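Local coordinates for protein 4-oxalocrotonate decarboxylase NahK (Pseudomonas putida, PDB 5D2K) that catalyses the metal-assisted decarboxylation of 4-oxalocrotonate, (3E)-2-oxohex-3-enedioate, to 2-oxopent-4-enoate and carbon dioxide in naphthalene degradation, at residues A[63-68]-A[88-93]; A[112-117]-A[147-152]; A[119-124]-A[233-238]; A[195-200]-A[251-256]. The protein carries 1 engineered substitution. All coordinates share one frame; numbering follows the deposited sequence. Where two conformers were deposited one is given.

Contact 1 of 4, residues A[63-68]-A[88-93]; sequences NKIVGL and YGFLAD. With EDO (1,2-ethanediol), chain H.
Ile65 meets Phe90 on one face of the antiparallel pair formed by strands 65-68 and 88-92; Phe90 with Leu68 on this face, and Leu91 against Gly67 on the other, form the buried part of the contact. The CD1 methyl of Ile65 reaches the ring obliquely, 3.9 Å from Phe90 CD1, while its CG2 branch rests near Phe90 CB. Leu68 CD2 lies 4.1 Å from Phe90 CB. Arg55 of helix 44-60 touches both Ile65 and Phe90 there. The face bearing Leu91 is shaped by a classic beta bulge in which Val66 and Gly67 both stand opposite that leucine. Val66 N gives a hydrogen bond of 2.8 Å to Leu91 O. Leu91 N gives one of 2.9 Å to Gly67 O, the donor standing 47° out of the Gly67 carbonyl plane. Packing is tight here: a CB on Gly67 would stand only 3.5 Å from Leu91 CD1.

Toward solvent the pairing ends at Lys64 and Asp93, where Val66 CG1 lies against Asp93 CB, the side chains crossing at about a right angle. The lysine chain bends at its second torsion (chi2 -61°) and its end leads away from strand 88-92. Asp93 instead closes on the backbone: its N binds Lys64 O at 2.8 Å, and Lys64 N meets Asp93 OD2 at 2.9 Å from above the carboxylate plane. The carboxylate thus serves here as an acceptor for a main-chain amide rather than as a mate for the lysine ammonium.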
loop_
_atom_site.group_PDB
_atom_site.type_symbol
_atom_site.label_atom_id
_atom_site.label_comp_id
_atom_site.label_asym_id
_atom_site.label_seq_id
_atom_site.Cartn_x
_atom_site.Cartn_y
_atom_site.Cartn_z
ATOM N N ASN A 63 16.268 -7.852 -4.742
ATOM C CA ASN A 63 15.409 -7.189 -3.756
ATOM C C ASN A 63 14.645 -8.210 -2.921
ATOM O O ASN A 63 14.108 -9.188 -3.457
ATOM C CB ASN A 63 14.355 -6.268 -4.396
ATOM C CG ASN A 63 14.920 -5.181 -5.282
ATOM O OD1 ASN A 63 14.143 -4.519 -5.972
ATOM N ND2 ASN A 63 16.238 -4.973 -5.271
ATOM N N LYS A 64 14.567 -7.985 -1.610
ATOM C CA LYS A 64 13.653 -8.761 -0.784
ATOM C C LYS A 64 12.273 -8.117 -0.809
ATOM O O LYS A 64 12.159 -6.891 -0.836
ATOM C CB LYS A 64 14.167 -8.856 0.658
ATOM C CG LYS A 64 15.517 -9.569 0.786
ATOM C CD LYS A 64 15.419 -11.014 0.291
ATOM C CE LYS A 64 16.658 -11.811 0.671
ATOM N NZ LYS A 64 16.570 -13.238 0.260
ATOM N N ILE A 65 11.231 -8.941 -0.813
ATOM C CA ILE A 65 9.871 -8.436 -0.718
ATOM C C ILE A 65 9.495 -8.497 0.764
ATOM O O ILE A 65 9.394 -9.583 1.348
ATOM C CB ILE A 65 8.896 -9.244 -1.604
ATOM C CG1 ILE A 65 9.407 -9.312 -3.049
ATOM C CG2 ILE A 65 7.487 -8.643 -1.557
ATOM C CD1 ILE A 65 9.654 -7.941 -3.704
ATOM N N VAL A 66 9.338 -7.331 1.385
ATOM C CA VAL A 66 9.232 -7.273 2.848
ATOM C C VAL A 66 7.813 -7.097 3.344
ATOM O O VAL A 66 7.597 -6.982 4.554
ATOM C CB VAL A 66 10.092 -6.140 3.435
ATOM C CG1 VAL A 66 11.569 -6.363 3.098
ATOM C CG2 VAL A 66 9.622 -4.765 2.933
ATOM N N GLY A 67 6.848 -7.114 2.431
ATOM C CA GLY A 67 5.452 -7.077 2.833
ATOM C C GLY A 67 4.466 -6.874 1.705
ATOM O O GLY A 67 4.833 -6.876 0.538
ATOM N N LEU A 68 3.200 -6.703 2.069
ATOM C CA LEU A 68 2.120 -6.453 1.128
ATOM C C LEU A 68 1.320 -5.241 1.602
ATOM O O LEU A 68 1.347 -4.922 2.794
ATOM C CB LEU A 68 1.190 -7.671 1.014
ATOM C CG LEU A 68 1.819 -8.976 0.546
ATOM C CD1 LEU A 68 0.835 -10.128 0.754
ATOM C CD2 LEU A 68 2.271 -8.876 -0.909
ATOM N N TYR A 88 -4.501 -4.792 -4.029
ATOM C CA TYR A 88 -3.293 -4.995 -3.251
ATOM C C TYR A 88 -2.057 -4.754 -4.127
ATOM O O TYR A 88 -2.155 -4.699 -5.351
ATOM C CB TYR A 88 -3.250 -6.398 -2.620
ATOM C CG TYR A 88 -3.069 -7.558 -3.587
ATOM C CD1 TYR A 88 -1.812 -7.900 -4.080
ATOM C CD2 TYR A 88 -4.164 -8.317 -3.999
ATOM C CE1 TYR A 88 -1.657 -8.969 -4.957
ATOM C CE2 TYR A 88 -4.022 -9.383 -4.863
ATOM C CZ TYR A 88 -2.767 -9.704 -5.349
ATOM O OH TYR A 88 -2.619 -10.764 -6.224
ATOM N N GLY A 89 -0.915 -4.595 -3.471
ATOM C CA GLY A 89 0.376 -4.533 -4.139
ATOM C C GLY A 89 1.436 -5.040 -3.181
ATOM O O GLY A 89 1.125 -5.420 -2.047
ATOM N N PHE A 90 2.689 -5.068 -3.627
ATOM C CA PHE A 90 3.777 -5.573 -2.790
ATOM C C PHE A 90 4.731 -4.464 -2.353
ATOM O O PHE A 90 4.763 -3.384 -2.956
ATOM C CB PHE A 90 4.564 -6.666 -3.536
ATOM C CG PHE A 90 5.345 -6.143 -4.716
ATOM C CD1 PHE A 90 6.625 -5.625 -4.547
ATOM C CD2 PHE A 90 4.787 -6.140 -5.984
ATOM C CE1 PHE A 90 7.337 -5.118 -5.631
ATOM C CE2 PHE A 90 5.484 -5.645 -7.065
ATOM C CZ PHE A 90 6.766 -5.127 -6.891
ATOM N N LEU A 91 5.514 -4.747 -1.313
ATOM C CA LEU A 91 6.495 -3.800 -0.779
ATOM C C LEU A 91 7.914 -4.358 -0.904
ATOM O O LEU A 91 8.223 -5.433 -0.366
ATOM C CB LEU A 91 6.178 -3.483 0.690
ATOM C CG LEU A 91 4.763 -2.969 0.954
ATOM C CD1 LEU A 91 4.517 -2.898 2.458
ATOM C CD2 LEU A 91 4.561 -1.595 0.331
ATOM N N ALA A 92 8.774 -3.649 -1.630
ATOM C CA ALA A 92 10.179 -4.036 -1.740
ATOM C C ALA A 92 11.009 -3.450 -0.601
ATOM O O ALA A 92 10.652 -2.401 -0.025
ATOM C CB ALA A 92 10.745 -3.598 -3.084
ATOM N N ASP A 93 12.129 -4.096 -0.283
ATOM C CA ASP A 93 12.893 -3.664 0.884
ATOM C C ASP A 93 13.364 -2.202 0.805
ATOM O O ASP A 93 13.302 -1.494 1.813
ATOM C CB ASP A 93 14.079 -4.617 1.171
ATOM C CG ASP A 93 14.953 -4.942 -0.041
ATOM O OD1 ASP A 93 14.931 -4.261 -1.090
ATOM O OD2 ASP A 93 15.731 -5.914 0.114
HETATM C C1 EDO H . -6.020 -11.198 -7.838
HETATM O O1 EDO H . -5.166 -11.813 -6.848
HETATM C C2 EDO H . -7.188 -10.467 -7.180
HETATM O O2 EDO H . -8.226 -10.233 -8.150
#

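Contact 2 of 4, residues A[112-117]-A[147-152]; sequences KIEAEI and EVIDSR. With MG (magnesium ion), chain C; OOG (2-oxoadipic acid), chain D.
Strands 112-117 and 147-149 run antiparallel, at 146° between their directions, with Lys112-Ile149 and Glu114-Glu147 as hydrogen-bonded pairs and Ile113-Val148 as the non-hydrogen-bonded pair between them. This pairing brings the carboxylates of Glu114, Glu116 and Glu147 together round one magnesium ion. Each gives a single oxygen: Glu114 OE1 at 2.1 Å from the metal, Glu116 OE2 and Glu147 OE1 at 2.0 Å each. The 2-oxoadipate chelates the ion through O4 of its carboxylate and the keto oxygen O5, and a water completes an octahedron. O4 lies trans to Glu147, O5 trans to Glu116, and the water trans to Glu114.

The second oxygens are held as well. Glu116 OE1 accepts a 2.7 Å bond from the metal-bound water, Glu114 OE2 pairs with Lys77 and Glu147 OE2 with Lys69, and both lysines also bind the ligand. Ile149 reaches across at about a right angle to Glu114, its CD1 3.3 Å from Glu114 OE2 and 3.6 Å from ligand O2 at the far carboxylate. Bidentate binding of the 2-oxo acid end would polarise the keto group, consistent with a metal that stabilises the enolate formed as carbon dioxide leaves.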
loop_
_atom_site.group_PDB
_atom_site.type_symbol
_atom_site.label_atom_id
_atom_site.label_comp_id
_atom_site.label_asym_id
_atom_site.label_seq_id
_atom_site.Cartn_x
_atom_site.Cartn_y
_atom_site.Cartn_z
ATOM N N LYS A 112 2.485 11.572 -2.193
ATOM C CA LYS A 112 1.514 11.874 -1.150
ATOM C C LYS A 112 1.746 10.925 0.014
ATOM O O LYS A 112 2.258 9.823 -0.190
ATOM C CB LYS A 112 0.076 11.701 -1.643
ATOM C CG LYS A 112 -0.329 12.532 -2.845
ATOM C CD LYS A 112 -1.787 12.233 -3.190
ATOM C CE LYS A 112 -2.197 12.868 -4.510
ATOM N NZ LYS A 112 -2.111 14.349 -4.453
ATOM N N ILE A 113 1.347 11.330 1.217
ATOM C CA ILE A 113 1.421 10.417 2.358
ATOM C C ILE A 113 0.038 10.018 2.855
ATOM O O ILE A 113 -0.918 10.784 2.744
ATOM C CB ILE A 113 2.216 10.991 3.550
ATOM C CG1 ILE A 113 1.620 12.320 4.024
ATOM C CG2 ILE A 113 3.693 11.129 3.199
ATOM C CD1 ILE A 113 2.065 12.688 5.428
ATOM N N GLU A 114 -0.025 8.806 3.402
ATOM C CA GLU A 114 -1.233 8.213 3.991
ATOM C C GLU A 114 -0.898 7.662 5.367
ATOM O O GLU A 114 0.152 7.046 5.555
ATOM C CB GLU A 114 -1.773 7.050 3.131
ATOM C CG GLU A 114 -1.962 7.328 1.660
ATOM C CD GLU A 114 -2.386 6.090 0.865
ATOM O OE1 GLU A 114 -1.788 5.002 1.025
ATOM O OE2 GLU A 114 -3.313 6.212 0.051
ATOM N N ALA A 115 -1.795 7.837 6.335
ATOM C CA ALA A 115 -1.603 7.196 7.635
ATOM C C ALA A 115 -2.291 5.836 7.694
ATOM O O ALA A 115 -3.466 5.714 7.353
ATOM C CB ALA A 115 -2.118 8.093 8.748
ATOM N N GLU A 116 -1.551 4.810 8.114
ATOM C CA GLU A 116 -2.086 3.441 8.138
ATOM C C GLU A 116 -1.703 2.698 9.404
ATOM O O GLU A 116 -0.839 3.138 10.164
ATOM C CB GLU A 116 -1.597 2.637 6.914
ATOM C CG GLU A 116 -1.689 3.425 5.608
ATOM C CD GLU A 116 -1.687 2.598 4.340
ATOM O OE1 GLU A 116 -1.832 1.360 4.386
ATOM O OE2 GLU A 116 -1.576 3.219 3.269
ATOM N N ILE A 117 -2.357 1.566 9.635
ATOM C CA ILE A 117 -1.888 0.660 10.666
ATOM C C ILE A 117 -1.530 -0.668 9.991
ATOM O O ILE A 117 -2.265 -1.190 9.135
ATOM C CB ILE A 117 -2.927 0.492 11.823
ATOM C CG1 ILE A 117 -2.320 -0.285 12.999
ATOM C CG2 ILE A 117 -4.202 -0.149 11.339
ATOM C CD1 ILE A 117 -1.156 0.442 13.713
ATOM N N GLU A 147 2.418 5.502 4.698
ATOM C CA GLU A 147 2.815 5.181 3.333
ATOM C C GLU A 147 3.113 6.441 2.555
ATOM O O GLU A 147 2.449 7.447 2.730
ATOM C CB GLU A 147 1.740 4.391 2.578
ATOM C CG GLU A 147 2.365 3.650 1.382
ATOM C CD GLU A 147 1.411 2.769 0.584
ATOM O OE1 GLU A 147 0.188 2.773 0.840
ATOM O OE2 GLU A 147 1.907 2.074 -0.330
ATOM N N VAL A 148 4.121 6.371 1.692
ATOM C CA VAL A 148 4.298 7.370 0.645
ATOM C C VAL A 148 3.836 6.727 -0.644
ATOM O O VAL A 148 4.448 5.750 -1.093
ATOM C CB VAL A 148 5.752 7.846 0.512
ATOM C CG1 VAL A 148 5.834 8.981 -0.527
ATOM C CG2 VAL A 148 6.292 8.312 1.859
ATOM N N ILE A 149 2.753 7.241 -1.223
ATOM C CA ILE A 149 2.298 6.731 -2.513
ATOM C C ILE A 149 2.679 7.699 -3.612
ATOM O O ILE A 149 2.832 8.899 -3.378
ATOM C CB ILE A 149 0.784 6.466 -2.552
ATOM C CG1 ILE A 149 -0.001 7.703 -2.120
ATOM C CG2 ILE A 149 0.438 5.226 -1.716
ATOM C CD1 ILE A 149 -1.510 7.584 -2.396
ATOM N N ASP A 150 2.862 7.161 -4.808
ATOM C CA ASP A 150 3.409 7.952 -5.904
ATOM C C ASP A 150 3.067 7.276 -7.219
ATOM O O ASP A 150 3.887 6.562 -7.805
ATOM C CB ASP A 150 4.929 8.109 -5.725
ATOM C CG ASP A 150 5.527 9.168 -6.628
ATOM O OD1 ASP A 150 4.834 10.159 -6.916
ATOM O OD2 ASP A 150 6.695 9.013 -7.044
ATOM N N SER A 151 1.839 7.485 -7.686
ATOM C CA SER A 151 1.404 6.862 -8.931
ATOM C C SER A 151 2.313 7.258 -10.077
ATOM O O SER A 151 2.672 8.428 -10.209
ATOM C CB SER A 151 -0.034 7.263 -9.256
ATOM O OG SER A 151 -0.435 6.727 -10.514
ATOM N N ARG A 152 2.685 6.289 -10.901
ATOM C CA ARG A 152 3.500 6.604 -12.067
ATOM C C ARG A 152 2.646 7.166 -13.216
ATOM O O ARG A 152 3.179 7.493 -14.267
ATOM C CB ARG A 152 4.295 5.363 -12.515
ATOM C CG ARG A 152 5.692 5.253 -11.856
ATOM C CD ARG A 152 5.645 5.261 -10.308
ATOM N NE ARG A 152 4.934 4.091 -9.791
ATOM C CZ ARG A 152 5.080 3.594 -8.564
ATOM N NH1 ARG A 152 4.370 2.520 -8.205
ATOM N NH2 ARG A 152 5.932 4.142 -7.696
HETATM MG MG MG C . -1.773 2.916 1.290
HETATM C C2 OOG D . -3.487 3.743 -4.799
HETATM C C3 OOG D . -2.895 3.348 -3.457
HETATM C C4 OOG D . -3.989 3.088 -2.442
HETATM C C6 OOG D . -4.339 3.104 0.142
HETATM O O4 OOG D . -3.864 2.972 1.294
HETATM O O3 OOG D . -5.550 3.397 -0.024
HETATM C C5 OOG D . -3.428 2.924 -1.047
HETATM C C1 OOG D . -3.511 5.253 -4.932
HETATM O O1 OOG D . -2.834 5.834 -5.830
HETATM O O2 OOG D . -4.221 5.929 -4.142
HETATM O O5 OOG D . -2.267 2.649 -0.834
HETATM O O HOH W 1 -1.921 0.875 1.710
#

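Contact 3 of 4, residues A[119-124]-A[233-238]; sequences VVTKAP and AGTFIM
Val120 and Phe236 face each other across an antiparallel strand pair, 119-121 with 236-238, in the large mixed sheet of this fumarylacetoacetate hydrolase-type domain. Their side chains cross at about a right angle. The CG2 methyl of Val120 comes in at the rim of the phenyl ring, close to its plane, 3.9 Å from Phe236 CD1. The ring is sent out with CG anti to the backbone N (chi1 173°), and beyond the two segments it also meets the ring of Phe173.

On the other face Val119 and Ile237 lie obliquely, Val119 CG2 4.0 Å from Ile237 CB. Ile237 CD1 also reaches Thr121 CG2 at 4.0 Å, so one isoleucine spans two residues of strand 119-121. Val217 of helix 213-225 packs on both Val119 and Ile237.

Thr121 joins this apolar layer to the polar end of the pair. Its chi1 of 68° places OG1 beside the opposing loop, where it accepts a 3.2 Å hydrogen bond from Thr235 N and a weak one from Gly234 N, while Thr121 N binds Thr235 O at 3.0 Å. An alanine in place of Thr121 would probably leave Thr235 N without its side-chain acceptor and open a gap beside Ile237 CD1. Gly234 adopts a positive phi at which a side chain would jam against the preceding carbonyl. Beyond it the segments still touch, Ala233 CB lying 3.7 Å from Ala123 N.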
loop_
_atom_site.group_PDB
_atom_site.type_symbol
_atom_site.label_atom_id
_atom_site.label_comp_id
_atom_site.label_asym_id
_atom_site.label_seq_id
_atom_site.Cartn_x
_atom_site.Cartn_y
_atom_site.Cartn_z
ATOM N N VAL A 119 0.125 -4.756 10.299
ATOM C CA VAL A 119 0.254 -5.926 11.164
ATOM C C VAL A 119 1.381 -6.807 10.662
ATOM O O VAL A 119 1.744 -6.757 9.485
ATOM C CB VAL A 119 -1.055 -6.771 11.237
ATOM C CG1 VAL A 119 -2.195 -5.945 11.813
ATOM C CG2 VAL A 119 -1.425 -7.338 9.859
ATOM N N VAL A 120 1.958 -7.589 11.569
ATOM C CA VAL A 120 2.851 -8.679 11.187
ATOM C C VAL A 120 2.185 -9.967 11.623
ATOM O O VAL A 120 1.732 -10.070 12.753
ATOM C CB VAL A 120 4.255 -8.529 11.828
ATOM C CG1 VAL A 120 5.077 -9.799 11.658
ATOM C CG2 VAL A 120 4.989 -7.362 11.187
ATOM N N THR A 121 2.095 -10.940 10.720
ATOM C CA THR A 121 1.414 -12.192 11.038
ATOM C C THR A 121 2.375 -13.213 11.637
ATOM O O THR A 121 3.583 -13.120 11.432
ATOM C CB THR A 121 0.754 -12.816 9.795
ATOM O OG1 THR A 121 1.765 -13.274 8.877
ATOM C CG2 THR A 121 -0.153 -11.803 9.103
ATOM N N LYS A 122 1.826 -14.194 12.356
ATOM C CA LYS A 122 2.646 -15.291 12.897
ATOM C C LYS A 122 2.125 -16.682 12.522
ATOM O O LYS A 122 2.619 -17.686 13.026
ATOM C CB LYS A 122 2.765 -15.183 14.425
ATOM C CG LYS A 122 1.444 -15.097 15.179
ATOM C CD LYS A 122 1.705 -15.044 16.681
ATOM C CE LYS A 122 0.428 -14.833 17.462
ATOM N NZ LYS A 122 0.702 -14.911 18.931
ATOM N N ALA A 123 1.132 -16.728 11.640
ATOM C CA ALA A 123 0.596 -17.982 11.118
ATOM C C ALA A 123 0.084 -17.737 9.715
ATOM O O ALA A 123 -0.345 -16.631 9.413
ATOM C CB ALA A 123 -0.522 -18.505 12.010
ATOM N N PRO A 124 0.135 -18.756 8.844
ATOM C CA PRO A 124 -0.348 -18.513 7.481
ATOM C C PRO A 124 -1.845 -18.244 7.406
ATOM O O PRO A 124 -2.630 -18.761 8.218
ATOM C CB PRO A 124 0.001 -19.804 6.732
ATOM C CG PRO A 124 0.273 -20.824 7.781
ATOM C CD PRO A 124 0.634 -20.127 9.045
ATOM N N ALA A 233 3.141 -16.965 7.066
ATOM C CA ALA A 233 3.488 -16.485 8.400
ATOM C C ALA A 233 4.658 -15.524 8.304
ATOM O O ALA A 233 5.582 -15.734 7.509
ATOM C CB ALA A 233 3.839 -17.650 9.313
ATOM N N GLY A 234 4.610 -14.469 9.109
ATOM C CA GLY A 234 5.703 -13.516 9.186
ATOM C C GLY A 234 5.606 -12.378 8.194
ATOM O O GLY A 234 6.579 -11.658 7.982
ATOM N N THR A 235 4.437 -12.205 7.585
ATOM C CA THR A 235 4.250 -11.160 6.590
ATOM C C THR A 235 3.817 -9.834 7.216
ATOM O O THR A 235 2.917 -9.789 8.054
ATOM C CB THR A 235 3.212 -11.585 5.527
ATOM O OG1 THR A 235 3.635 -12.821 4.924
ATOM C CG2 THR A 235 3.053 -10.517 4.431
ATOM N N PHE A 236 4.472 -8.764 6.777
ATOM C CA PHE A 236 4.107 -7.388 7.127
ATOM C C PHE A 236 3.030 -6.923 6.156
ATOM O O PHE A 236 3.209 -7.014 4.946
ATOM C CB PHE A 236 5.362 -6.505 7.070
ATOM C CG PHE A 236 5.125 -5.023 7.248
ATOM C CD1 PHE A 236 5.067 -4.460 8.510
ATOM C CD2 PHE A 236 5.080 -4.184 6.152
ATOM C CE1 PHE A 236 4.913 -3.085 8.667
ATOM C CE2 PHE A 236 4.924 -2.811 6.306
ATOM C CZ PHE A 236 4.834 -2.269 7.566
ATOM N N ILE A 237 1.901 -6.451 6.695
ATOM C CA ILE A 237 0.764 -6.003 5.879
ATOM C C ILE A 237 0.322 -4.593 6.242
ATOM O O ILE A 237 -0.074 -4.340 7.380
ATOM C CB ILE A 237 -0.466 -6.932 6.041
ATOM C CG1 ILE A 237 -0.091 -8.396 5.821
ATOM C CG2 ILE A 237 -1.607 -6.497 5.110
ATOM C CD1 ILE A 237 -1.227 -9.342 6.191
ATOM N N MET A 238 0.349 -3.688 5.271
ATOM C CA MET A 238 -0.196 -2.341 5.463
ATOM C C MET A 238 -1.664 -2.374 5.076
ATOM O O MET A 238 -1.983 -2.673 3.927
ATOM C CB MET A 238 0.563 -1.317 4.615
ATOM C CG MET A 238 2.026 -1.211 4.971
ATOM S SD MET A 238 2.858 0.108 4.047
ATOM C CE MET A 238 1.801 1.473 4.335
#

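Contact 4 of 4, residues A[195-200]-A[251-256]; sequences EKNGEV and GDNITV. With EDO (1,2-ethanediol), chain I.
Asn197 grips Asp252 and Asn253 with both ends of its amide. Asn197 OD1 accepts a 3.0 Å hydrogen bond from Asn253 N, while Asn197 ND2 donates to Asp252 OD1 at 2.9 Å. Asp252 OD1 lies nearly in the amide plane of Asn197, yet ND2 stands above the carboxylate plane, the two flat groups being turned 61° apart. A chi1 of -66° sets CG of Asn197 beside the backbone N, and the amide end comes nearer to Asp252 and Asn253; Asn197 N also binds Asn253 O at 2.9 Å.

Asn197 and Gly198 form the corners of a type I' beta turn from Lys196 to Glu199, the tight hairpin joining strands 191-196 and 199-205. Strand 253-258 pairs with the first of these through Glu195 and Thr255.

Lys196 is extended along its whole length and crosses Asp252 obliquely, Lys196 CE 3.4 Å from Asp252 OD2. A water that accepts from Lys196 NZ and donates to Asp252 OD2 spans the long salt bridge, 4.0 Å, between these two atoms; NZ also binds Pro247 O, and OD2 takes Ala249 N. An alanine in place of Asp252 would probably leave Asn197 ND2 without this acceptor and Lys196 without its nearby opposite charge. Asn253 OD1 accepts a 2.9 Å bond from another water, which in turn accepts from Gly198 N.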
loop_
_atom_site.group_PDB
_atom_site.type_symbol
_atom_site.label_atom_id
_atom_site.label_comp_id
_atom_site.label_asym_id
_atom_site.label_seq_id
_atom_site.Cartn_x
_atom_site.Cartn_y
_atom_site.Cartn_z
ATOM N N GLU A 195 -0.212 15.354 10.995
ATOM C CA GLU A 195 0.248 16.743 11.013
ATOM C C GLU A 195 1.265 16.965 9.897
ATOM O O GLU A 195 2.108 16.114 9.641
ATOM C CB GLU A 195 0.859 17.090 12.370
ATOM C CG GLU A 195 -0.114 16.908 13.543
ATOM C CD GLU A 195 0.510 17.199 14.895
ATOM O OE1 GLU A 195 1.735 17.441 14.961
ATOM O OE2 GLU A 195 -0.229 17.185 15.907
ATOM N N LYS A 196 1.173 18.107 9.229
ATOM C CA LYS A 196 2.153 18.477 8.207
ATOM C C LYS A 196 2.616 19.885 8.515
ATOM O O LYS A 196 1.790 20.780 8.719
ATOM C CB LYS A 196 1.561 18.388 6.801
ATOM C CG LYS A 196 2.448 18.953 5.676
ATOM C CD LYS A 196 1.735 18.818 4.331
ATOM C CE LYS A 196 2.446 19.530 3.197
ATOM N NZ LYS A 196 1.577 19.530 1.983
ATOM N N ASN A 197 3.932 20.067 8.582
ATOM C CA ASN A 197 4.507 21.382 8.851
ATOM C C ASN A 197 3.870 22.027 10.083
ATOM O O ASN A 197 3.538 23.216 10.092
ATOM C CB ASN A 197 4.370 22.265 7.606
ATOM C CG ASN A 197 5.206 21.747 6.440
ATOM O OD1 ASN A 197 6.197 21.049 6.653
ATOM N ND2 ASN A 197 4.808 22.076 5.207
ATOM N N GLY A 198 3.688 21.208 11.114
ATOM C CA GLY A 198 3.277 21.673 12.424
ATOM C C GLY A 198 1.788 21.812 12.657
ATOM O O GLY A 198 1.376 22.211 13.743
ATOM N N GLU A 199 0.969 21.491 11.665
ATOM C CA GLU A 199 -0.471 21.631 11.868
ATOM C C GLU A 199 -1.254 20.398 11.438
ATOM O O GLU A 199 -0.868 19.690 10.505
ATOM C CB GLU A 199 -0.999 22.857 11.130
ATOM C CG GLU A 199 -0.882 22.779 9.630
ATOM C CD GLU A 199 -1.897 23.658 8.905
ATOM O OE1 GLU A 199 -2.571 24.481 9.566
ATOM O OE2 GLU A 199 -2.027 23.520 7.669
ATOM N N VAL A 200 -2.370 20.156 12.118
ATOM C CA VAL A 200 -3.227 19.034 11.774
ATOM C C VAL A 200 -3.796 19.222 10.372
ATOM O O VAL A 200 -4.316 20.296 10.047
ATOM C CB VAL A 200 -4.372 18.874 12.795
ATOM C CG1 VAL A 200 -5.377 17.815 12.334
ATOM C CG2 VAL A 200 -3.804 18.525 14.162
ATOM N N GLY A 251 11.370 20.052 1.910
ATOM C CA GLY A 251 11.220 20.999 3.001
ATOM C C GLY A 251 10.123 20.651 3.995
ATOM O O GLY A 251 10.108 21.167 5.116
ATOM N N ASP A 252 9.194 19.788 3.592
ATOM C CA ASP A 252 8.097 19.406 4.488
ATOM C C ASP A 252 8.545 18.473 5.616
ATOM O O ASP A 252 9.445 17.649 5.444
ATOM C CB ASP A 252 6.963 18.711 3.716
ATOM C CG ASP A 252 6.200 19.646 2.803
ATOM O OD1 ASP A 252 6.248 20.883 3.013
ATOM O OD2 ASP A 252 5.539 19.141 1.869
ATOM N N ASN A 253 7.898 18.597 6.766
ATOM C CA ASN A 253 8.028 17.600 7.817
ATOM C C ASN A 253 6.640 17.108 8.173
ATOM O O ASN A 253 5.663 17.848 8.094
ATOM C CB ASN A 253 8.743 18.151 9.046
ATOM C CG ASN A 253 7.967 19.243 9.722
ATOM O OD1 ASN A 253 7.140 18.980 10.602
ATOM N ND2 ASN A 253 8.227 20.485 9.325
ATOM N N ILE A 254 6.544 15.837 8.521
ATOM C CA ILE A 254 5.261 15.290 8.927
ATOM C C ILE A 254 5.394 14.531 10.234
ATOM O O ILE A 254 6.461 13.997 10.566
ATOM C CB ILE A 254 4.655 14.382 7.813
ATOM C CG1 ILE A 254 5.511 13.133 7.558
ATOM C CG2 ILE A 254 4.456 15.174 6.519
ATOM C CD1 ILE A 254 4.984 11.881 8.225
ATOM N N THR A 255 4.307 14.521 10.996
ATOM C CA THR A 255 4.204 13.706 12.187
ATOM C C THR A 255 2.812 13.119 12.225
ATOM O O THR A 255 1.826 13.856 12.162
ATOM C CB THR A 255 4.447 14.508 13.474
ATOM O OG1 THR A 255 5.792 15.001 13.493
ATOM C CG2 THR A 255 4.210 13.634 14.701
ATOM N N VAL A 256 2.717 11.801 12.324
ATOM C CA VAL A 256 1.408 11.173 12.470
ATOM C C VAL A 256 1.295 10.557 13.863
ATOM O O VAL A 256 2.092 9.702 14.248
ATOM C CB VAL A 256 1.162 10.107 11.399
ATOM C CG1 VAL A 256 -0.210 9.499 11.595
ATOM C CG2 VAL A 256 1.276 10.711 9.995
HETATM C C1 EDO I . -4.501 22.874 3.520
HETATM O O1 EDO I . -5.757 22.387 4.012
HETATM C C2 EDO I . -3.516 23.017 4.672
HETATM O O2 EDO I . -4.129 23.768 5.727
HETATM O O HOH W 2 4.062 17.914 13.719
HETATM O O HOH W 3 3.883 20.493 0.379
HETATM O O HOH W 4 4.411 18.277 11.113
#

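Contacts 1, 2 and 3 all belong to the large mixed sheet, while contact 4 lies on the separate five-stranded sheet. Contacts 2 and 3 share strand 112-121, their centres 20 Å apart, and their segments alternate along the chain, as do those of contacts 3 and 4; contact 2 closes before contact 4 opens. Contact 1 closes before any of the others opens; it joins contact 3 where strand 65-71 runs beside strand 236-238, with Leu68 N 2.9 Å from Phe236 O. Met238 of contact 3 packs on Leu91 of contact 1 and on Glu147 of contact 2. Contact 4 backs onto contact 2, Ile254 lying against Ile113. The metal site thus sits on one side of strand 112-121 and the second sheet on the other.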